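Type III secretion system effector protein ExoU (Pseudomonas fluorescens, PDB 4QMK) is a type III secretion effector of the patatin-like phospholipase family that probably binds phosphatidylinositol 4,5-bisphosphate at the host plasma membrane and cleaves phospholipids there. Local coordinates at residues 469-472 / 473-477; 438-441 / 442-445; 637-640 / 641-645. All blocks are in the same frame, centred on the assembly; numbering follows the deposited sequence. Where two conformers were deposited one is given.

Overall arrangement
Contacts 1 and 2 belong together, while contact 3 lies in another part of the molecule. The centres of contacts 1 and 2 are about 14 Å apart. Helix 441-446, at whose start contact 2 lies, packs on helix 464-491 of contact 1: Ala469 CB sits 3.9 Å from Val445 CG2, and Arg473 NH1 lies 2.8 Å from Val445 O. Contact 3, in the ExoU toxin C-terminal domain, has its centre about 50 Å from that of contact 1 and 47 Å from that of contact 2, the nearest atoms being about 40 and 38 Å away. None of the three includes Ser104, probably the nucleophile in a GxSxG elbow of the patatin-like domain.

Contact 1: residues 469-472 / 473-477; sequences ALRF and RKDAQ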
loop_
_atom_site.group_PDB
_atom_site.type_symbol
_atom_site.label_atom_id
_atom_site.label_comp_id
_atom_site.label_asym_id
_atom_site.label_seq_id
_atom_site.Cartn_x
_atom_site.Cartn_y
_atom_site.Cartn_z
ATOM N N ALA A 469 21.584 41.445 -13.077
ATOM C CA ALA A 469 21.418 40.061 -12.634
ATOM C C ALA A 469 20.191 39.893 -11.726
ATOM O O ALA A 469 19.418 38.945 -11.913
ATOM C CB ALA A 469 22.669 39.569 -11.909
ATOM N N LEU A 470 20.005 40.770 -10.737
ATOM C CA LEU A 470 18.773 40.715 -9.908
ATOM C C LEU A 470 17.505 40.883 -10.759
ATOM O O LEU A 470 16.488 40.243 -10.508
ATOM C CB LEU A 470 18.777 41.766 -8.775
ATOM C CG LEU A 470 19.826 41.539 -7.677
ATOM C CD1 LEU A 470 20.034 42.763 -6.825
ATOM C CD2 LEU A 470 19.515 40.353 -6.787
ATOM N N ARG A 471 17.559 41.735 -11.761
ATOM C CA ARG A 471 16.394 41.943 -12.604
ATOM C C ARG A 471 16.035 40.660 -13.299
ATOM O O ARG A 471 14.867 40.306 -13.346
ATOM C CB ARG A 471 16.646 43.064 -13.624
ATOM C CG ARG A 471 15.413 43.596 -14.300
ATOM C CD ARG A 471 14.489 44.331 -13.350
ATOM N NE ARG A 471 13.602 45.315 -14.035
ATOM C CZ ARG A 471 12.404 45.033 -14.561
ATOM N NH1 ARG A 471 11.888 43.807 -14.502
ATOM N NH2 ARG A 471 11.716 45.979 -15.157
ATOM N N PHE A 472 17.010 39.958 -13.863
ATOM C CA PHE A 472 16.683 38.712 -14.547
ATOM C C PHE A 472 16.027 37.753 -13.606
ATOM O O PHE A 472 15.089 37.050 -13.977
ATOM C CB PHE A 472 17.928 38.042 -15.153
ATOM C CG PHE A 472 17.673 36.636 -15.627
ATOM C CD1 PHE A 472 17.161 36.407 -16.868
ATOM C CD2 PHE A 472 17.889 35.551 -14.772
ATOM C CE1 PHE A 472 16.905 35.118 -17.299
ATOM C CE2 PHE A 472 17.618 34.259 -15.180
ATOM C CZ PHE A 472 17.145 34.034 -16.456
ATOM N N ARG A 473 16.515 37.704 -12.367
ATOM C CA ARG A 473 15.923 36.779 -11.391
ATOM C C ARG A 473 14.521 37.183 -11.009
ATOM O O ARG A 473 13.677 36.309 -10.865
ATOM C CB ARG A 473 16.778 36.608 -10.149
ATOM C CG ARG A 473 18.011 35.738 -10.403
ATOM C CD ARG A 473 17.666 34.265 -10.531
ATOM N NE ARG A 473 17.346 33.692 -9.205
ATOM C CZ ARG A 473 18.248 33.219 -8.356
ATOM N NH1 ARG A 473 19.517 33.224 -8.664
ATOM N NH2 ARG A 473 17.864 32.753 -7.188
ATOM N N LYS A 474 14.238 38.491 -10.899
ATOM C CA LYS A 474 12.876 38.903 -10.581
ATOM C C LYS A 474 11.968 38.517 -11.750
ATOM O O LYS A 474 10.905 37.934 -11.542
ATOM C CB LYS A 474 12.757 40.406 -10.325
ATOM C CG LYS A 474 11.574 40.725 -9.447
ATOM C CD LYS A 474 11.133 42.185 -9.416
ATOM C CE LYS A 474 9.951 42.300 -8.441
ATOM N NZ LYS A 474 9.255 43.618 -8.389
ATOM N N ASP A 475 12.372 38.810 -12.982
ATOM C CA ASP A 475 11.524 38.439 -14.090
ATOM C C ASP A 475 11.323 36.939 -14.126
ATOM O O ASP A 475 10.237 36.485 -14.415
ATOM C CB ASP A 475 12.093 38.861 -15.446
ATOM C CG ASP A 475 12.225 40.344 -15.608
ATOM O OD1 ASP A 475 11.531 41.139 -14.926
ATOM O OD2 ASP A 475 13.057 40.718 -16.439
ATOM N N ALA A 476 12.359 36.146 -13.854
ATOM C CA ALA A 476 12.182 34.704 -13.897
ATOM C C ALA A 476 11.271 34.227 -12.803
ATOM O O ALA A 476 10.490 33.336 -13.060
ATOM C CB ALA A 476 13.517 33.996 -13.836
ATOM N N GLN A 477 11.371 34.775 -11.577
ATOM C CA GLN A 477 10.388 34.454 -10.528
ATOM C C GLN A 477 8.981 34.752 -11.030
ATOM O O GLN A 477 8.066 33.992 -10.780
ATOM C CB GLN A 477 10.606 35.251 -9.203
ATOM C CG GLN A 477 11.564 34.627 -8.172
ATOM C CD GLN A 477 12.515 35.623 -7.412
ATOM O OE1 GLN A 477 12.496 36.877 -7.588
ATOM N NE2 GLN A 477 13.412 35.028 -6.583
#
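Arg471 and Asp475, one helical turn apart on helix 464-491, make the ionic part of this contact. Arg471 NH1 meets Asp475 OD1 at 2.7 Å in a salt bridge. The arginine chain leaves its CA away from the next turn, and a bend at chi2 (67°) swings the guanidinium back over it; the carboxylate oxygen then lies at the guanidinium edge, near its plane, although the two flat groups are turned 72° apart. The pair lies toward the outer side of the helix, where Arg471 is exposed.

The backbone supplies four successive i to i+4 hydrogen bonds. The straightest is Asp475 N to Arg471 O at 2.9 Å, with an N-H...O angle of 175°; Ala476 N to Phe472 O has the same length.

Apolar contact is lighter. Phe472 CE2 approaches Ala476 CB at 4.3 Å, and the methyl stands obliquely to the ring.

Arg473 is bent at chi2 and chi3, its CG staying 3.8 Å from Ala469 O, and its guanidinium leads away: NH2 donates a hydrogen bond to Met448 O and forms a salt bridge with Asp450 OD1. Around these turns, Leu470 rests on Leu453 of helix 450-461, Ala469 on Val445 of helix 441-446, Phe472 forms a cation-pi contact with Arg515, and Ala476 packs on Leu513 of helix 501-513 and Leu523 of helix 517-526.

Contact 2: residues 438-441 / 442-445; sequences FPSL and NDAV
Ser440 and Asp443 meet in an N-cap arrangement where the chain leaves strand 434-438 and enters helix 441-446. Ser440 OG accepts from Asp443 N at 3.3 Å, the N-H...O angle being 165°, and chi1 of 64° is what turns the hydroxyl over the opening of the first turn.

The tight part lies on the inner side. Here the ring of Phe438, the last residue of the strand, is laid flat against the helix: Ala444 CA stands over the ring centre in a CH-pi contact, 3.8 Å from the centroid, and Ala444 CB reaches Phe438 CD1 at 3.6 Å. Val57 and Val59 of the adjoining strand 57-61 also pack on this alanine. Farther along, Leu441 and Val445 touch more lightly, CD1 to CG2 at 4.4 Å, while Asn442 OD1 is hydrogen-bonded to Arg515 NH1.

The outer side is looser, with Pro439 exposed and Asp443 partly so. Asp443 OD1 lies close to Glu518 OE1, a like charge that might raise the affinity of the pair for a proton. The other oxygen, OD2, stands 3.7 Å from Pro439 CB and takes a weak hydrogen bond from Ser440 OG at 3.2 Å.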
loop_
_atom_site.group_PDB
_atom_site.type_symbol
_atom_site.label_atom_id
_atom_site.label_comp_id
_atom_site.label_asym_id
_atom_site.label_seq_id
_atom_site.Cartn_x
_atom_site.Cartn_y
_atom_site.Cartn_z
ATOM N N PHE A 438 33.772 32.558 -10.369
ATOM C CA PHE A 438 32.824 32.610 -11.484
ATOM C C PHE A 438 33.312 33.632 -12.493
ATOM O O PHE A 438 33.916 34.620 -12.140
ATOM C CB PHE A 438 31.433 33.038 -10.987
ATOM C CG PHE A 438 30.838 32.114 -9.945
ATOM C CD1 PHE A 438 31.076 32.291 -8.594
ATOM C CD2 PHE A 438 29.999 31.096 -10.325
ATOM C CE1 PHE A 438 30.525 31.418 -7.660
ATOM C CE2 PHE A 438 29.453 30.223 -9.409
ATOM C CZ PHE A 438 29.713 30.385 -8.082
ATOM N N PRO A 439 33.041 33.405 -13.769
ATOM C CA PRO A 439 33.441 34.352 -14.816
ATOM C C PRO A 439 32.825 35.694 -14.648
ATOM O O PRO A 439 33.365 36.663 -15.146
ATOM C CB PRO A 439 32.875 33.731 -16.080
ATOM C CG PRO A 439 32.873 32.271 -15.810
ATOM C CD PRO A 439 32.565 32.123 -14.335
ATOM N N SER A 440 31.659 35.780 -14.031
ATOM C CA SER A 440 31.051 37.104 -13.830
ATOM C C SER A 440 30.137 37.137 -12.647
ATOM O O SER A 440 29.755 36.105 -12.093
ATOM C CB SER A 440 30.197 37.503 -15.033
ATOM O OG SER A 440 29.103 36.609 -15.167
ATOM N N LEU A 441 29.713 38.343 -12.310
ATOM C CA LEU A 441 28.779 38.518 -11.220
ATOM C C LEU A 441 27.471 37.851 -11.548
ATOM O O LEU A 441 26.811 37.312 -10.672
ATOM C CB LEU A 441 28.560 39.976 -10.932
ATOM C CG LEU A 441 27.496 40.276 -9.882
ATOM C CD1 LEU A 441 27.836 39.618 -8.564
ATOM C CD2 LEU A 441 27.437 41.777 -9.710
ATOM N N ASN A 442 27.078 37.860 -12.808
ATOM C CA ASN A 442 25.815 37.222 -13.155
ATOM C C ASN A 442 25.839 35.707 -12.904
ATOM O O ASN A 442 24.878 35.158 -12.401
ATOM C CB ASN A 442 25.448 37.516 -14.587
ATOM C CG ASN A 442 24.158 36.880 -14.990
ATOM O OD1 ASN A 442 23.116 37.214 -14.470
ATOM N ND2 ASN A 442 24.222 35.940 -15.890
ATOM N N ASP A 443 26.932 35.039 -13.266
ATOM C CA ASP A 443 27.064 33.594 -13.066
ATOM C C ASP A 443 27.058 33.205 -11.585
ATOM O O ASP A 443 26.523 32.169 -11.212
ATOM C CB ASP A 443 28.344 33.080 -13.723
ATOM C CG ASP A 443 28.264 33.081 -15.220
ATOM O OD1 ASP A 443 27.228 32.659 -15.764
ATOM O OD2 ASP A 443 29.235 33.508 -15.859
ATOM N N ALA A 444 27.636 34.049 -10.749
ATOM C CA ALA A 444 27.580 33.845 -9.312
ATOM C C ALA A 444 26.123 33.975 -8.836
ATOM O O ALA A 444 25.644 33.131 -8.082
ATOM C CB ALA A 444 28.481 34.848 -8.608
ATOM N N VAL A 445 25.402 34.985 -9.329
ATOM C CA VAL A 445 23.998 35.156 -8.959
ATOM C C VAL A 445 23.176 33.972 -9.415
ATOM O O VAL A 445 22.318 33.488 -8.674
ATOM C CB VAL A 445 23.400 36.428 -9.535
ATOM C CG1 VAL A 445 21.897 36.411 -9.447
ATOM C CG2 VAL A 445 23.961 37.637 -8.833
#

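Contact 3: residues 637-640 / 641-645; sequences SSTT and VEQAK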
loop_
_atom_site.group_PDB
_atom_site.type_symbol
_atom_site.label_atom_id
_atom_site.label_comp_id
_atom_site.label_asym_id
_atom_site.label_seq_id
_atom_site.Cartn_x
_atom_site.Cartn_y
_atom_site.Cartn_z
ATOM N N SER A 637 21.700 -18.635 -6.669
ATOM C CA SER A 637 23.093 -18.458 -6.210
ATOM C C SER A 637 23.633 -17.079 -6.667
ATOM O O SER A 637 23.647 -16.162 -5.862
ATOM C CB SER A 637 23.979 -19.612 -6.696
ATOM O OG SER A 637 23.649 -20.833 -6.045
ATOM N N SER A 638 24.059 -16.939 -7.935
ATOM C CA SER A 638 24.469 -15.627 -8.522
ATOM C C SER A 638 23.319 -14.809 -9.098
ATOM O O SER A 638 23.142 -14.682 -10.351
ATOM C CB SER A 638 25.506 -15.732 -9.670
ATOM O OG SER A 638 25.370 -14.637 -10.655
ATOM N N THR A 639 22.595 -14.164 -8.218
ATOM C CA THR A 639 21.643 -13.226 -8.728
ATOM C C THR A 639 22.310 -12.037 -9.496
ATOM O O THR A 639 21.606 -11.344 -10.155
ATOM C CB THR A 639 20.691 -12.709 -7.617
ATOM O OG1 THR A 639 21.420 -11.917 -6.662
ATOM C CG2 THR A 639 19.948 -13.882 -6.903
ATOM N N THR A 640 23.633 -11.835 -9.474
ATOM C CA THR A 640 24.202 -10.575 -9.996
ATOM C C THR A 640 23.995 -10.332 -11.492
ATOM O O THR A 640 23.554 -9.241 -11.905
ATOM C CB THR A 640 25.710 -10.392 -9.654
ATOM O OG1 THR A 640 25.943 -10.576 -8.257
ATOM C CG2 THR A 640 26.223 -9.009 -10.012
ATOM N N VAL A 641 24.355 -11.306 -12.304
ATOM C CA VAL A 641 24.170 -11.191 -13.719
ATOM C C VAL A 641 22.694 -11.118 -14.017
ATOM O O VAL A 641 22.282 -10.350 -14.868
ATOM C CB VAL A 641 24.843 -12.384 -14.514
ATOM C CG1 VAL A 641 24.474 -12.358 -15.986
ATOM C CG2 VAL A 641 26.358 -12.316 -14.381
ATOM N N GLU A 642 21.907 -11.933 -13.337
ATOM C CA GLU A 642 20.458 -11.965 -13.555
ATOM C C GLU A 642 19.820 -10.616 -13.228
ATOM O O GLU A 642 19.008 -10.095 -14.005
ATOM C CB GLU A 642 19.839 -13.079 -12.730
ATOM C CG GLU A 642 20.219 -14.454 -13.251
ATOM C CD GLU A 642 19.796 -14.602 -14.675
ATOM O OE1 GLU A 642 18.574 -14.469 -14.883
ATOM O OE2 GLU A 642 20.664 -14.809 -15.569
ATOM N N GLN A 643 20.209 -10.041 -12.095
ATOM C CA GLN A 643 19.719 -8.717 -11.699
ATOM C C GLN A 643 20.185 -7.645 -12.708
ATOM O O GLN A 643 19.404 -6.788 -13.124
ATOM C CB GLN A 643 20.193 -8.381 -10.289
ATOM C CG GLN A 643 19.500 -9.191 -9.201
ATOM C CD GLN A 643 20.180 -9.053 -7.853
ATOM O OE1 GLN A 643 21.299 -9.563 -7.615
ATOM N NE2 GLN A 643 19.502 -8.394 -6.941
ATOM N N ALA A 644 21.432 -7.747 -13.158
ATOM C CA ALA A 644 21.961 -6.798 -14.125
ATOM C C ALA A 644 21.111 -6.786 -15.373
ATOM O O ALA A 644 20.885 -5.737 -15.913
ATOM C CB ALA A 644 23.393 -7.111 -14.470
ATOM N N LYS A 645 20.618 -7.945 -15.820
ATOM C CA LYS A 645 19.746 -7.977 -16.996
ATOM C C LYS A 645 18.380 -7.410 -16.655
ATOM O O LYS A 645 17.874 -6.546 -17.352
ATOM C CB LYS A 645 19.547 -9.391 -17.506
ATOM C CG LYS A 645 20.809 -10.108 -17.904
ATOM C CD LYS A 645 20.495 -11.510 -18.388
ATOM C CE LYS A 645 21.763 -12.314 -18.462
ATOM N NZ LYS A 645 21.547 -13.670 -19.034
#
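Near the start of helix 639-646, in the ExoU toxin C-terminal domain, Thr639 and Gln643 come together one turn apart. Their backbones are joined by a short hydrogen bond, Gln643 N to Thr639 O at 2.7 Å, with an N-H...O angle of 164°. The glutamine chain runs over the same carbonyl, its CG 3.2 Å from Thr639 O. Its CB points toward the preceding turn, and with chi2 extended (168°) the terminal amide ends beside the threonine hydroxyl. The CB of Glu642 approaches this carbonyl too, at 3.6 Å from Thr639 O.

The next rung is Ala644 N to Thr640 O at 2.9 Å, and the alanine methyl lies against that oxygen, CB to O at 3.3 Å. Together with the bond from Gln643 N, it makes two successive i to i+4 hydrogen bonds in the first turn of helix 639-646. With chi1 at -52°, Thr640 OG1 lies beside the backbone N and opposite the carbonyl carbon, where it is hydrogen-bonded to Ser584 OG and Arg254 NH2. That oxygen thereby links helix 639-646 to helix 555-585, which carries Ser584, and to strand 254-260, which Arg254 begins in the patatin-like phospholipase part.

Arg157 of helix 140-157 touches Thr639 and Gln643, while Val641 and Ala644 rest on Val622 of helix 611-624 and Val641 also meets Tyr625. Ser638 only grazes the helix, OG lying 3.9 Å from Val641 N.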